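Toxin protein (Yersinia entomophaga, PDB 6AQK) is the C-terminal toxin domain of RHS2 and probably acts as an ADP-ribosyltransferase. Local coordinates at residues A[40-44]-A[45-49]. Residues are numbered along the deposited sequence; the frame is centred on the assembly and turned at random.
Sequences LNISH and YDSII
Ile-42, which follows the Schellman motif that ends helix 27-39 with Asn-41 as its C-prime residue, meets Ile-48 across the mouth of a tight reversal in the loop that links this helix to helix 51-63. The two side chains cross at about a right angle, with CG2 of Ile-42 3.9 Å from CG1 of Ile-48. Because CG2 of Ile-42 lies anti to its backbone N, that methyl is the branch that does the touching. Leu-37 of helix 27-39 packs against both isoleucines, and Phe-77 of helix 74-90 also meets Ile-48, so the pair belongs to an apolar seam between helices. Ser-43 adds little more than a loose approach of its OG to OG of Ser-47, at 3.7 Å.

His-44 opens a type I beta turn that closes at Ser-47, and here backbone and side chain work together. The carbonyl O of His-44 accepts twice from Ser-47: from N at 2.8 Å, the donor standing well above the carbonyl plane, and from OG at 3.1 Å, nearer that plane. The imidazole, its CG anti to the backbone N (chi1 -166°), swings forward over the turn. There ND1 of His-44 takes the N-H of Asp-46 at 3.0 Å. The bond is fairly straight (159°), although the donor stands somewhat out of the ring plane. The same ring sets CE1 of His-44 over the centre of the Tyr-45 ring, 3.6 Å from CZ of Tyr-45. The two rings form an oblique aromatic pair with planes at 32°. Tyr-190 meets the imidazole as well, while the hydroxyl of Tyr-45 is held by Asp-88.

Because ND1 of His-44 accepts, the ring is probably neutral with its proton on NE2, although the nearby Asp-46 carboxylate would tend to pull the other way.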
loop_
_atom_site.group_PDB
_atom_site.type_symbol
_atom_site.label_atom_id
_atom_site.label_comp_id
_atom_site.label_asym_id
_atom_site.label_seq_id
_atom_site.Cartn_x
_atom_site.Cartn_y
_atom_site.Cartn_z
ATOM N N LEU A 40 -9.563 10.140 9.968
ATOM C CA LEU A 40 -9.707 11.343 10.720
ATOM C C LEU A 40 -9.043 12.509 10.016
ATOM O O LEU A 40 -8.855 13.492 10.645
ATOM C CB LEU A 40 -9.147 11.173 12.141
ATOM C CG LEU A 40 -9.975 10.180 13.004
ATOM C CD1 LEU A 40 -9.293 9.896 14.357
ATOM C CD2 LEU A 40 -11.389 10.718 13.238
ATOM N N ASN A 41 -8.647 12.344 8.755
ATOM C CA ASN A 41 -7.919 13.363 8.026
ATOM C C ASN A 41 -6.741 13.982 8.775
ATOM O O ASN A 41 -6.509 15.167 8.705
ATOM C CB ASN A 41 -8.962 14.413 7.549
ATOM C CG ASN A 41 -10.074 13.774 6.745
ATOM O OD1 ASN A 41 -11.226 13.877 7.092
ATOM N ND2 ASN A 41 -9.716 13.034 5.697
ATOM N N ILE A 42 -5.964 13.179 9.501
ATOM C CA ILE A 42 -4.797 13.718 10.197
ATOM C C ILE A 42 -3.671 13.921 9.165
ATOM O O ILE A 42 -3.360 12.990 8.401
ATOM C CB ILE A 42 -4.263 12.728 11.266
ATOM C CG1 ILE A 42 -5.314 12.294 12.311
ATOM C CG2 ILE A 42 -3.017 13.279 11.901
ATOM C CD1 ILE A 42 -5.809 13.374 13.212
ATOM N N SER A 43 -3.026 15.072 9.143
ATOM C CA SER A 43 -2.014 15.341 8.061
ATOM C C SER A 43 -0.711 14.614 8.246
ATOM O O SER A 43 -0.038 14.258 7.281
ATOM C CB SER A 43 -1.743 16.838 7.857
ATOM O OG SER A 43 -1.450 17.486 9.063
ATOM N N HIS A 44 -0.344 14.375 9.499
ATOM C CA HIS A 44 0.914 13.760 9.787
ATOM C C HIS A 44 0.808 13.046 11.108
ATOM O O HIS A 44 0.275 13.589 12.047
ATOM C CB HIS A 44 2.048 14.782 9.801
ATOM C CG HIS A 44 3.404 14.140 9.753
ATOM N ND1 HIS A 44 4.036 13.665 10.878
ATOM C CD2 HIS A 44 4.206 13.832 8.712
ATOM C CE1 HIS A 44 5.198 13.145 10.538
ATOM N NE2 HIS A 44 5.322 13.221 9.226
ATOM N N TYR A 45 1.375 11.858 11.174
ATOM C CA TYR A 45 1.320 11.000 12.386
ATOM C C TYR A 45 1.941 11.653 13.618
ATOM O O TYR A 45 1.601 11.254 14.751
ATOM C CB TYR A 45 2.014 9.624 12.174
ATOM C CG TYR A 45 3.475 9.647 11.806
ATOM C CD1 TYR A 45 4.481 9.795 12.759
ATOM C CD2 TYR A 45 3.867 9.523 10.482
ATOM C CE1 TYR A 45 5.837 9.846 12.395
ATOM C CE2 TYR A 45 5.195 9.519 10.110
ATOM C CZ TYR A 45 6.178 9.717 11.079
ATOM O OH TYR A 45 7.450 9.711 10.650
ATOM N N ASP A 46 2.882 12.558 13.402
ATOM C CA ASP A 46 3.408 13.368 14.535
ATOM C C ASP A 46 2.513 14.513 15.012
ATOM O O ASP A 46 2.758 15.042 16.040
ATOM C CB ASP A 46 4.817 13.863 14.242
ATOM C CG ASP A 46 5.857 12.790 14.503
ATOM O OD1 ASP A 46 5.607 11.904 15.350
ATOM O OD2 ASP A 46 6.909 12.786 13.852
ATOM N N SER A 47 1.439 14.843 14.310
ATOM C CA SER A 47 0.632 15.995 14.669
ATOM C C SER A 47 -0.781 15.543 14.985
ATOM O O SER A 47 -1.709 15.960 14.327
ATOM C CB SER A 47 0.663 17.002 13.490
ATOM O OG SER A 47 -0.213 16.604 12.425
ATOM N N ILE A 48 -0.973 14.698 15.992
ATOM C CA ILE A 48 -2.302 14.217 16.352
ATOM C C ILE A 48 -2.762 15.001 17.575
ATOM O O ILE A 48 -2.287 14.755 18.658
ATOM C CB ILE A 48 -2.324 12.690 16.625
ATOM C CG1 ILE A 48 -1.879 11.963 15.344
ATOM C CG2 ILE A 48 -3.710 12.249 17.124
ATOM C CD1 ILE A 48 -1.554 10.504 15.509
ATOM N N ILE A 49 -3.716 15.903 17.411
ATOM C CA ILE A 49 -4.066 16.868 18.480
ATOM C C ILE A 49 -5.044 16.248 19.479
ATOM O O ILE A 49 -4.811 16.288 20.676
ATOM C CB ILE A 49 -4.590 18.194 17.868
ATOM C CG1 ILE A 49 -3.537 18.780 16.898
ATOM C CG2 ILE A 49 -4.964 19.217 18.938
ATOM C CD1 ILE A 49 -2.117 18.911 17.445
#